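Local coordinates for FACT-Spt16 (Cicer arietinum, PDB 5CE6), which serves as a subunit of the FACT histone chaperone complex, its N-terminal domain probably binding histones H3-H4 during transcription, at residues S155-A161 with F182-A188; L428-T432 with T444-K449; L97-A103 with H124-K128; I324-A328 with D363-M367. All coordinates share one frame; numbering follows the deposited sequence.

Contact 1. Residues S155-A161 with F182-A188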
loop_
_atom_site.group_PDB
_atom_site.type_symbol
_atom_site.label_atom_id
_atom_site.label_comp_id
_atom_site.label_asym_id
_atom_site.label_seq_id
_atom_site.Cartn_x
_atom_site.Cartn_y
_atom_site.Cartn_z
ATOM N N SER A 155 8.523 -10.389 30.682
ATOM C CA SER A 155 7.870 -9.489 29.733
ATOM C C SER A 155 8.091 -9.891 28.279
ATOM O O SER A 155 9.207 -10.216 27.864
ATOM C CB SER A 155 8.313 -8.038 29.951
ATOM O OG SER A 155 7.676 -7.463 31.081
ATOM N N THR A 156 7.011 -9.869 27.509
ATOM C CA THR A 156 7.108 -10.037 26.070
ATOM C C THR A 156 6.724 -8.726 25.397
ATOM O O THR A 156 5.596 -8.253 25.537
ATOM C CB THR A 156 6.214 -11.183 25.560
ATOM O OG1 THR A 156 6.678 -12.428 26.101
ATOM C CG2 THR A 156 6.246 -11.250 24.043
ATOM N N VAL A 157 7.677 -8.134 24.686
ATOM C CA VAL A 157 7.431 -6.904 23.944
ATOM C C VAL A 157 7.247 -7.207 22.471
ATOM O O VAL A 157 8.130 -7.779 21.833
ATOM C CB VAL A 157 8.581 -5.897 24.117
ATOM C CG1 VAL A 157 8.352 -4.666 23.254
ATOM C CG2 VAL A 157 8.695 -5.498 25.564
ATOM N N GLY A 158 6.098 -6.822 21.931
ATOM C CA GLY A 158 5.861 -6.963 20.508
ATOM C C GLY A 158 6.446 -5.793 19.747
ATOM O O GLY A 158 6.382 -4.651 20.202
ATOM N N HIS A 159 7.044 -6.077 18.596
ATOM C CA HIS A 159 7.498 -5.019 17.704
ATOM C C HIS A 159 7.297 -5.457 16.267
ATOM O O HIS A 159 7.014 -6.624 16.006
ATOM C CB HIS A 159 8.961 -4.656 17.964
ATOM C CG HIS A 159 9.921 -5.771 17.702
ATOM N ND1 HIS A 159 11.160 -5.566 17.126
ATOM C CD2 HIS A 159 9.840 -7.100 17.944
ATOM C CE1 HIS A 159 11.790 -6.719 17.018
ATOM N NE2 HIS A 159 11.009 -7.671 17.506
ATOM N N ILE A 160 7.419 -4.516 15.340
ATOM C CA ILE A 160 7.313 -4.845 13.928
ATOM C C ILE A 160 8.715 -5.264 13.505
ATOM O O ILE A 160 9.521 -4.438 13.080
ATOM C CB ILE A 160 6.800 -3.644 13.122
ATOM C CG1 ILE A 160 5.462 -3.174 13.712
ATOM C CG2 ILE A 160 6.643 -4.009 11.661
ATOM C CD1 ILE A 160 5.006 -1.806 13.238
ATOM N N ALA A 161 9.006 -6.550 13.672
ATOM C CA ALA A 161 10.386 -7.040 13.637
ATOM C C ALA A 161 11.087 -6.821 12.299
ATOM O O ALA A 161 12.304 -6.644 12.253
ATOM C CB ALA A 161 10.435 -8.511 14.034
ATOM N N PHE A 182 13.814 -8.847 27.976
ATOM C CA PHE A 182 12.508 -9.082 27.362
ATOM C C PHE A 182 12.524 -10.086 26.223
ATOM O O PHE A 182 13.453 -10.124 25.411
ATOM C CB PHE A 182 11.912 -7.777 26.819
ATOM C CG PHE A 182 11.729 -6.709 27.852
ATOM C CD1 PHE A 182 11.521 -7.031 29.184
ATOM C CD2 PHE A 182 11.761 -5.371 27.485
ATOM C CE1 PHE A 182 11.354 -6.036 30.138
ATOM C CE2 PHE A 182 11.592 -4.372 28.428
ATOM C CZ PHE A 182 11.391 -4.704 29.757
ATOM N N ARG A 183 11.470 -10.886 26.158
ATOM C CA ARG A 183 11.207 -11.689 24.979
ATOM C C ARG A 183 10.618 -10.747 23.933
ATOM O O ARG A 183 9.744 -9.944 24.251
ATOM C CB ARG A 183 10.212 -12.796 25.320
ATOM C CG ARG A 183 10.498 -14.123 24.643
ATOM C CD ARG A 183 9.399 -14.492 23.658
ATOM N NE ARG A 183 8.139 -14.803 24.332
ATOM C CZ ARG A 183 7.010 -15.116 23.703
ATOM N NH1 ARG A 183 6.975 -15.156 22.378
ATOM N NH2 ARG A 183 5.914 -15.386 24.399
ATOM N N LEU A 184 11.102 -10.828 22.694
ATOM C CA LEU A 184 10.615 -9.962 21.622
ATOM C C LEU A 184 9.799 -10.746 20.585
ATOM O O LEU A 184 10.274 -11.743 20.042
ATOM C CB LEU A 184 11.782 -9.238 20.940
ATOM C CG LEU A 184 12.718 -8.380 21.797
ATOM C CD1 LEU A 184 13.753 -7.678 20.937
ATOM C CD2 LEU A 184 11.945 -7.363 22.623
ATOM N N SER A 185 8.579 -10.287 20.309
ATOM C CA SER A 185 7.692 -10.955 19.349
ATOM C C SER A 185 7.323 -10.056 18.174
ATOM O O SER A 185 7.024 -8.876 18.354
ATOM C CB SER A 185 6.403 -11.408 20.040
ATOM O OG SER A 185 6.667 -12.395 21.016
ATOM N N ASP A 186 7.329 -10.618 16.969
ATOM C CA ASP A 186 6.869 -9.890 15.797
ATOM C C ASP A 186 5.356 -9.760 15.906
ATOM O O ASP A 186 4.658 -10.747 16.145
ATOM C CB ASP A 186 7.256 -10.634 14.512
ATOM C CG ASP A 186 6.913 -9.860 13.247
ATOM O OD1 ASP A 186 6.550 -8.669 13.334
ATOM O OD2 ASP A 186 7.021 -10.445 12.150
ATOM N N VAL A 187 4.849 -8.540 15.759
ATOM C CA VAL A 187 3.408 -8.317 15.806
ATOM C C VAL A 187 2.872 -7.701 14.515
ATOM O O VAL A 187 1.781 -7.139 14.497
ATOM C CB VAL A 187 2.988 -7.461 17.025
ATOM C CG1 VAL A 187 3.282 -8.197 18.302
ATOM C CG2 VAL A 187 3.690 -6.110 17.017
ATOM N N ALA A 188 3.634 -7.813 13.431
ATOM C CA ALA A 188 3.192 -7.248 12.157
ATOM C C ALA A 188 1.820 -7.791 11.742
ATOM O O ALA A 188 0.992 -7.064 11.187
ATOM C CB ALA A 188 4.223 -7.488 11.070
#
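Thr156 and Arg183 run side by side and point the same way, so that the Thr156 methyl CG2 lies over the centre of one face of the guanidinium group. That same methyl touches the hydroxyl of Ser185, with 3.3 Å from CG2 of Thr156 to OG of Ser185, while the hydroxyl itself is hydrogen-bonded to the carbonyl of Gly49. On the face that carries Val157, the side chain of Phe182, just ahead of its strand, crosses the valine obliquely: CG2 of Val157 stands 3.6 Å from CD2 of Phe182. CB of Ser155 packs by CD1 and CE1 of the same ring. An alanine at Phe182 would remove the ring and is likely to open a gap beside Ser155 CB and Val157 CG2, leaving Ile143 as their neighbour from helix 133-145. His159 stands at about a right angle to Leu184, its NE2 3.9 Å from CB of Leu184.

Parallel pairing supplies the frame. His159 N donates to Ser185 O (2.8 Å), and Val187 N donates to His159 O. Asp186, its CG anti to the backbone N (chi1 -175°), presents OD1 to two backbone donors from opposite faces of its carboxylate: Ala161 N at 3.3 Å and Ala188 N at 3.0 Å, the latter closing an Asx turn at the start of helix 188-196. Gly158 packs against CG1 of Val187, a place where a side chain would collide.

Strands 156-159 and 183-186 are joined through helix 168-179 as a beta-alpha-beta unit. Strand 183-186 is outermost in its sheet, strand 53-58 flanks 156-159 on its other edge, and helix 133-145 packs on Ser155, Val157 and Phe182.

Contact 2. Residues L428-T432 with T444-K449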
loop_
_atom_site.group_PDB
_atom_site.type_symbol
_atom_site.label_atom_id
_atom_site.label_comp_id
_atom_site.label_asym_id
_atom_site.label_seq_id
_atom_site.Cartn_x
_atom_site.Cartn_y
_atom_site.Cartn_z
ATOM N N LEU A 428 0.256 -5.825 -17.751
ATOM C CA LEU A 428 -0.172 -5.553 -16.375
ATOM C C LEU A 428 -1.531 -4.873 -16.317
ATOM O O LEU A 428 -1.798 -3.917 -17.064
ATOM C CB LEU A 428 0.882 -4.681 -15.679
ATOM C CG LEU A 428 0.554 -4.296 -14.235
ATOM C CD1 LEU A 428 0.574 -5.537 -13.352
ATOM C CD2 LEU A 428 1.580 -3.280 -13.755
ATOM N N LEU A 429 -2.392 -5.365 -15.427
ATOM C CA LEU A 429 -3.668 -4.725 -15.138
ATOM C C LEU A 429 -3.812 -4.580 -13.635
ATOM O O LEU A 429 -3.586 -5.537 -12.893
ATOM C CB LEU A 429 -4.838 -5.551 -15.682
ATOM C CG LEU A 429 -5.076 -5.486 -17.186
ATOM C CD1 LEU A 429 -6.185 -6.460 -17.567
ATOM C CD2 LEU A 429 -5.475 -4.071 -17.577
ATOM N N ALA A 430 -4.189 -3.393 -13.177
ATOM C CA ALA A 430 -4.456 -3.208 -11.751
ATOM C C ALA A 430 -5.652 -2.318 -11.533
ATOM O O ALA A 430 -5.847 -1.330 -12.249
ATOM C CB ALA A 430 -3.238 -2.638 -11.016
ATOM N N ASP A 431 -6.441 -2.671 -10.524
ATOM C CA ASP A 431 -7.519 -1.806 -10.055
ATOM C C ASP A 431 -7.605 -1.802 -8.543
ATOM O O ASP A 431 -7.108 -2.717 -7.887
ATOM C CB ASP A 431 -8.863 -2.278 -10.606
ATOM C CG ASP A 431 -9.047 -1.939 -12.064
ATOM O OD1 ASP A 431 -9.427 -0.788 -12.363
ATOM O OD2 ASP A 431 -8.803 -2.813 -12.904
ATOM N N THR A 432 -8.284 -0.789 -7.995
ATOM C CA THR A 432 -8.548 -0.736 -6.548
ATOM C C THR A 432 -9.991 -1.142 -6.320
ATOM O O THR A 432 -10.901 -0.619 -6.966
ATOM C CB THR A 432 -8.301 0.655 -5.972
ATOM O OG1 THR A 432 -6.954 1.027 -6.261
ATOM C CG2 THR A 432 -8.490 0.654 -4.461
ATOM N N THR A 444 -11.703 2.191 -9.395
ATOM C CA THR A 444 -10.886 2.762 -10.462
ATOM C C THR A 444 -11.463 2.407 -11.831
ATOM O O THR A 444 -10.730 2.315 -12.818
ATOM C CB THR A 444 -9.451 2.215 -10.403
ATOM O OG1 THR A 444 -9.508 0.795 -10.214
ATOM C CG2 THR A 444 -8.687 2.822 -9.242
ATOM N N SER A 445 -12.771 2.188 -11.894
ATOM C CA SER A 445 -13.416 1.912 -13.175
ATOM C C SER A 445 -13.435 3.187 -14.030
ATOM O O SER A 445 -14.055 4.176 -13.658
ATOM C CB SER A 445 -14.844 1.407 -12.949
ATOM O OG SER A 445 -15.362 0.824 -14.132
ATOM N N ILE A 446 -12.749 3.165 -15.173
ATOM C CA ILE A 446 -12.614 4.369 -15.999
ATOM C C ILE A 446 -12.977 4.142 -17.456
ATOM O O ILE A 446 -12.720 4.997 -18.312
ATOM C CB ILE A 446 -11.192 4.934 -15.959
ATOM C CG1 ILE A 446 -10.172 3.874 -16.381
ATOM C CG2 ILE A 446 -10.872 5.471 -14.578
ATOM C CD1 ILE A 446 -8.757 4.423 -16.502
ATOM N N GLY A 447 -13.568 2.990 -17.742
ATOM C CA GLY A 447 -13.960 2.677 -19.099
ATOM C C GLY A 447 -13.464 1.302 -19.477
ATOM O O GLY A 447 -12.622 0.726 -18.788
ATOM N N SER A 448 -13.984 0.775 -20.579
ATOM C CA SER A 448 -13.672 -0.590 -20.987
ATOM C C SER A 448 -12.183 -0.909 -21.040
ATOM O O SER A 448 -11.395 -0.171 -21.631
ATOM C CB SER A 448 -14.305 -0.896 -22.340
ATOM O OG SER A 448 -13.865 -2.152 -22.818
ATOM N N LYS A 449 -11.815 -2.014 -20.399
ATOM C CA LYS A 449 -10.451 -2.518 -20.427
ATOM C C LYS A 449 -10.288 -3.479 -21.576
ATOM O O LYS A 449 -9.203 -4.030 -21.771
ATOM C CB LYS A 449 -10.128 -3.258 -19.127
ATOM C CG LYS A 449 -9.893 -2.365 -17.946
ATOM C CD LYS A 449 -9.552 -3.179 -16.703
ATOM C CE LYS A 449 -10.764 -3.815 -16.049
ATOM N NZ LYS A 449 -10.359 -4.344 -14.698
#
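Asp431 and Thr444 meet at the tight end of this contact, where one hydroxyl serves both the side chain and the backbone of strand 424-435. Thr444 OG1 donates to Asp431 OD1 over 2.7 Å, using the anti lone pair of that oxygen, and accepts from Thr432 N at 3.0 Å with an N-H...O angle of 157°. The threonine reaches both because OG1 sits between its backbone N and carbonyl carbon (chi1 46°), while CG2 lies 3.9 Å from OG1 of Thr432, a hydroxyl hydrogen-bonded to the carbonyl of Asn312.

The second oxygen of the carboxylate faces Lys449, which arrives from the opposite direction. NZ of Lys449 forms a salt bridge with Asp431 OD2 at 2.8 Å, approaching from above the carboxylate plane, 42° out of it. The lysine chain is bent at chi3, and its CD comes no nearer than 4.3 Å to CD2 of Leu429, a looser apolar touch. Between Thr444 and Lys449 the loop swings away from the strand, and Ser445, Gly447 and Ser448 are exposed to solvent.

Neither oxygen of Asp431 depends on this loop alone: Arg315 forms a salt bridge to OD1, and Gln336 donates to OD2 through NE2 and takes a hydrogen bond from Lys449 NZ on OE1. A leucine in place of Asp431 would probably leave Lys449 and Arg315 without their shared anionic mate and the hydroxyl of Thr444 without its acceptor.

A buried carboxylate gripped by two cationic side chains, a hydroxyl and an amide is likely to be held as the anion, its negative charge tying the loop after strand 440-442 to the sheet and to helix 323-342.

Contact 3. Residues L97-A103 with H124-K128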
loop_
_atom_site.group_PDB
_atom_site.type_symbol
_atom_site.label_atom_id
_atom_site.label_comp_id
_atom_site.label_asym_id
_atom_site.label_seq_id
_atom_site.Cartn_x
_atom_site.Cartn_y
_atom_site.Cartn_z
ATOM N N LEU A 97 8.399 8.764 23.581
ATOM C CA LEU A 97 9.675 9.479 23.643
ATOM C C LEU A 97 9.756 10.316 22.378
ATOM O O LEU A 97 9.767 9.769 21.277
ATOM C CB LEU A 97 10.847 8.493 23.696
ATOM C CG LEU A 97 12.255 9.094 23.703
ATOM C CD1 LEU A 97 12.368 10.158 24.774
ATOM C CD2 LEU A 97 13.288 8.005 23.930
ATOM N N CYS A 98 9.787 11.638 22.532
ATOM C CA CYS A 98 9.671 12.540 21.386
ATOM C C CYS A 98 10.167 13.930 21.739
ATOM O O CYS A 98 10.520 14.192 22.884
ATOM C CB CYS A 98 8.210 12.628 20.930
ATOM S SG CYS A 98 7.081 13.323 22.167
ATOM N N SER A 99 10.165 14.821 20.752
ATOM C CA SER A 99 10.567 16.214 20.961
ATOM C C SER A 99 9.569 16.962 21.846
ATOM O O SER A 99 8.426 16.531 22.004
ATOM C CB SER A 99 10.673 16.921 19.609
ATOM O OG SER A 99 9.389 17.062 19.029
ATOM N N GLN A 100 10.000 18.082 22.425
ATOM C CA GLN A 100 9.096 18.915 23.215
ATOM C C GLN A 100 7.875 19.332 22.396
ATOM O O GLN A 100 6.743 19.311 22.891
ATOM C CB GLN A 100 9.829 20.152 23.742
ATOM C CG GLN A 100 8.915 21.172 24.405
ATOM C CD GLN A 100 8.208 20.619 25.629
ATOM O OE1 GLN A 100 8.847 20.260 26.617
ATOM N NE2 GLN A 100 6.882 20.548 25.569
ATOM N N LYS A 101 8.110 19.686 21.136
ATOM C CA LYS A 101 7.038 20.149 20.256
ATOM C C LYS A 101 5.950 19.095 20.067
ATOM O O LYS A 101 4.756 19.403 20.125
ATOM C CB LYS A 101 7.604 20.574 18.901
ATOM N N LYS A 102 6.364 17.851 19.849
ATOM C CA LYS A 102 5.413 16.757 19.672
ATOM C C LYS A 102 4.722 16.436 20.995
ATOM O O LYS A 102 3.548 16.070 21.031
ATOM C CB LYS A 102 6.114 15.520 19.101
ATOM C CG LYS A 102 6.717 15.742 17.713
ATOM C CD LYS A 102 7.205 14.448 17.093
ATOM C CE LYS A 102 7.799 14.680 15.708
ATOM N NZ LYS A 102 9.202 15.163 15.771
ATOM N N ALA A 103 5.453 16.594 22.091
ATOM C CA ALA A 103 4.890 16.333 23.408
ATOM C C ALA A 103 3.775 17.317 23.763
ATOM O O ALA A 103 2.770 16.933 24.358
ATOM C CB ALA A 103 5.978 16.358 24.460
ATOM N N HIS A 124 7.815 11.463 27.502
ATOM C CA HIS A 124 9.228 11.621 27.820
ATOM C C HIS A 124 9.836 12.539 26.772
ATOM O O HIS A 124 9.971 12.153 25.613
ATOM C CB HIS A 124 9.926 10.258 27.790
ATOM C CG HIS A 124 9.267 9.221 28.645
ATOM N ND1 HIS A 124 9.702 8.927 29.920
ATOM C CD2 HIS A 124 8.207 8.411 28.414
ATOM C CE1 HIS A 124 8.939 7.981 30.437
ATOM N NE2 HIS A 124 8.022 7.652 29.544
ATOM N N VAL A 125 10.191 13.757 27.173
ATOM C CA VAL A 125 10.684 14.755 26.223
ATOM C C VAL A 125 12.181 14.606 25.982
ATOM O O VAL A 125 12.974 14.669 26.929
ATOM C CB VAL A 125 10.431 16.188 26.734
ATOM C CG1 VAL A 125 11.075 17.205 25.796
ATOM C CG2 VAL A 125 8.945 16.454 26.887
ATOM N N LYS A 126 12.565 14.428 24.719
ATOM C CA LYS A 126 13.979 14.346 24.356
ATOM C C LYS A 126 14.510 15.672 23.823
ATOM O O LYS A 126 13.999 16.203 22.829
ATOM C CB LYS A 126 14.221 13.252 23.311
ATOM C CG LYS A 126 15.705 12.960 23.069
ATOM C CD LYS A 126 15.920 12.161 21.795
ATOM C CE LYS A 126 15.785 13.045 20.565
ATOM N NZ LYS A 126 16.887 14.049 20.459
ATOM N N PRO A 127 15.545 16.208 24.483
ATOM C CA PRO A 127 16.299 17.375 24.010
ATOM C C PRO A 127 16.890 17.077 22.635
ATOM O O PRO A 127 17.236 15.923 22.373
ATOM C CB PRO A 127 17.420 17.511 25.045
ATOM C CG PRO A 127 16.911 16.810 26.264
ATOM C CD PRO A 127 16.070 15.679 25.751
ATOM N N LYS A 128 16.999 18.091 21.779
ATOM C CA LYS A 128 17.459 17.907 20.400
ATOM C C LYS A 128 18.835 17.247 20.307
ATOM O O LYS A 128 19.078 16.419 19.429
ATOM C CB LYS A 128 17.477 19.251 19.662
HETATM O O HOH W 1 12.721 18.628 22.545
#
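Leu97 carries its CG anti to the backbone N (chi1 177°), and with chi2 near 51° this swings CD1 across to the neighbouring strand, 3.2 Å from the backbone O of His124. The same methyl touches CB of His124 and CB of Lys126, the leucine and histidine side chains crossing at about a right angle. Val125 splits its two branches between partners: CG1, anti to the backbone N, leans on the first turn of helix 100-106, 3.6 Å from Gln100 N, whereas CG2 meets the methyl of Ala103 at 3.8 Å. Gln100 lays its OE1 alongside both valine methyls, and its NE2 is hydrogen-bonded to Ser104.

The strands themselves are joined by two backbone bonds. Cys98 N donates to His124 O, and Lys126 N returns a bond of 2.8 Å to Cys98 O that is almost straight, with an N-H...O angle of 174°. Beyond them the chains part, and a water bridges the gap, accepting from Gln100 N and donating to Lys126 O, each at 2.8 Å. It thus takes up the amide of the first helical residue. Ser99 caps this helix at its N-cap position, its OG accepting from Lys102 N at 3.2 Å.

His124 also meets His95, its NE2 hydrogen-bonded to ND1 of that ring, and helix 133-145 packs on Leu97 and His124. Strand 93-98, helices 100-106 and 110-117, and strand 120-125 follow one another as a beta-alpha-beta crossover between parallel neighbours, at the edge of the mixed beta-sheet of the N-terminal lobe.

Contact 4. Residues I324-A328 with D363-M367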
loop_
_atom_site.group_PDB
_atom_site.type_symbol
_atom_site.label_atom_id
_atom_site.label_comp_id
_atom_site.label_asym_id
_atom_site.label_seq_id
_atom_site.Cartn_x
_atom_site.Cartn_y
_atom_site.Cartn_z
ATOM N N ILE A 324 -0.052 -12.812 -30.415
ATOM C CA ILE A 324 0.271 -13.354 -29.104
ATOM C C ILE A 324 0.034 -12.282 -28.054
ATOM O O ILE A 324 -0.540 -12.545 -26.989
ATOM C CB ILE A 324 1.724 -13.846 -29.044
ATOM C CG1 ILE A 324 1.944 -14.946 -30.088
ATOM C CG2 ILE A 324 2.063 -14.356 -27.649
ATOM C CD1 ILE A 324 3.335 -15.533 -30.091
ATOM N N GLN A 325 0.463 -11.062 -28.366
ATOM C CA GLN A 325 0.264 -9.928 -27.452
ATOM C C GLN A 325 -1.230 -9.685 -27.244
ATOM O O GLN A 325 -1.668 -9.402 -26.134
ATOM C CB GLN A 325 0.930 -8.668 -28.004
ATOM C CG GLN A 325 2.474 -8.724 -28.063
ATOM C CD GLN A 325 3.070 -7.609 -28.897
ATOM O OE1 GLN A 325 2.445 -7.121 -29.841
ATOM N NE2 GLN A 325 4.300 -7.206 -28.564
ATOM N N SER A 326 -2.010 -9.819 -28.319
ATOM C CA SER A 326 -3.440 -9.572 -28.259
ATOM C C SER A 326 -4.129 -10.634 -27.421
ATOM O O SER A 326 -4.937 -10.315 -26.544
ATOM C CB SER A 326 -4.046 -9.594 -29.670
ATOM O OG SER A 326 -3.521 -8.551 -30.466
ATOM N N LYS A 327 -3.828 -11.897 -27.717
ATOM C CA LYS A 327 -4.401 -13.008 -26.962
ATOM C C LYS A 327 -4.029 -12.910 -25.487
ATOM O O LYS A 327 -4.882 -13.050 -24.612
ATOM C CB LYS A 327 -3.924 -14.356 -27.507
ATOM C CG LYS A 327 -4.422 -15.535 -26.665
ATOM C CD LYS A 327 -3.943 -16.892 -27.176
ATOM C CE LYS A 327 -4.441 -18.008 -26.251
ATOM N NZ LYS A 327 -3.976 -19.372 -26.634
ATOM N N ALA A 328 -2.748 -12.679 -25.209
ATOM C CA ALA A 328 -2.305 -12.612 -23.828
ATOM C C ALA A 328 -3.051 -11.517 -23.074
ATOM O O ALA A 328 -3.404 -11.685 -21.906
ATOM C CB ALA A 328 -0.815 -12.364 -23.767
ATOM N N ASP A 363 -7.524 -21.100 -21.142
ATOM C CA ASP A 363 -7.474 -20.321 -22.377
ATOM C C ASP A 363 -6.074 -20.219 -22.994
ATOM O O ASP A 363 -5.938 -20.043 -24.209
ATOM C CB ASP A 363 -8.049 -18.916 -22.146
ATOM C CG ASP A 363 -9.561 -18.910 -21.982
ATOM O OD1 ASP A 363 -10.209 -19.970 -22.140
ATOM O OD2 ASP A 363 -10.106 -17.821 -21.716
ATOM N N ALA A 364 -5.039 -20.333 -22.164
ATOM C CA ALA A 364 -3.654 -20.242 -22.640
ATOM C C ALA A 364 -2.676 -20.999 -21.743
ATOM O O ALA A 364 -1.875 -20.384 -21.045
ATOM C CB ALA A 364 -3.232 -18.786 -22.739
ATOM N N PRO A 365 -2.734 -22.337 -21.762
ATOM C CA PRO A 365 -1.953 -23.133 -20.807
ATOM C C PRO A 365 -0.451 -22.853 -20.858
ATOM O O PRO A 365 0.222 -22.912 -19.826
ATOM C CB PRO A 365 -2.262 -24.576 -21.221
ATOM C CG PRO A 365 -2.790 -24.479 -22.626
ATOM C CD PRO A 365 -3.531 -23.189 -22.661
ATOM N N ASP A 366 0.062 -22.510 -22.035
ATOM C CA ASP A 366 1.488 -22.235 -22.180
ATOM C C ASP A 366 1.902 -20.904 -21.547
ATOM O O ASP A 366 3.092 -20.642 -21.368
ATOM C CB ASP A 366 1.891 -22.283 -23.652
ATOM C CG ASP A 366 1.575 -23.621 -24.298
ATOM O OD1 ASP A 366 1.655 -24.659 -23.599
ATOM O OD2 ASP A 366 1.248 -23.634 -25.504
ATOM N N MET A 367 0.925 -20.068 -21.200
ATOM C CA MET A 367 1.220 -18.779 -20.581
ATOM C C MET A 367 1.155 -18.811 -19.054
ATOM O O MET A 367 1.523 -17.837 -18.398
ATOM C CB MET A 367 0.264 -17.693 -21.089
ATOM C CG MET A 367 0.389 -17.368 -22.567
ATOM S SD MET A 367 -0.703 -15.991 -22.960
ATOM C CE MET A 367 -0.629 -16.008 -24.757
#
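Met367 reaches helix 323-342 with a chain extended beyond CG, chi2 -175° and chi3 -170°, and its thioether end does the touching. SD lies 3.7 Å from CB of Ala328, and CE rests against the same alanine, while the methyl also brushes CG2 of Ile324 at 4.3 Å. The small side chain of Ala328 lets the sulfur come close to the helix backbone, 3.8 Å separating SD of Met367 from CA of Ala328.

Lys327 is extended too, with CG anti to its N (chi1 175°) and the rest of the chain straight. It passes Met367 at a slant, with CD 4.2 Å from the methionine CE, and lays CE against the methyl of Ala364 at 3.8 Å. Its ammonium ends at the carbonyl of Asp363, where NZ of Lys327 makes a weak hydrogen bond of 3.2 Å to O of Asp363. The lysine thus pairs an apolar stem with a polar tip.

Asp363 turns its carboxylate to Lys334, farther along helix 323-342, in a salt bridge. The loop after helix 349-363 packs against the start of helix 323-342, and strand 403-414 adjoins both, Leu413 touching Ala328 and Met367 alike.

How the contacts relate
Contacts 1 and 3 belong to one sheet of the N-terminal lobe, at its two outermost strands, 183-186 and 120-125; both pair parallel strands by backbone bonds and are only partly buried. Contacts 2 and 4 lie in the M24-like part, their centres about 20 Å apart, and both involve helix 323-342: contact 4 through its first turns, contact 2 through Gln336. Here side chains carry most of the contact. Contact 2 is the buried one, built on charge and hydroxyl bonds, whereas contact 4, only partly buried, relies on methionine and alanine packing with one weak lysine bond. Centres of contacts 3 and 4 are about 58 Å apart.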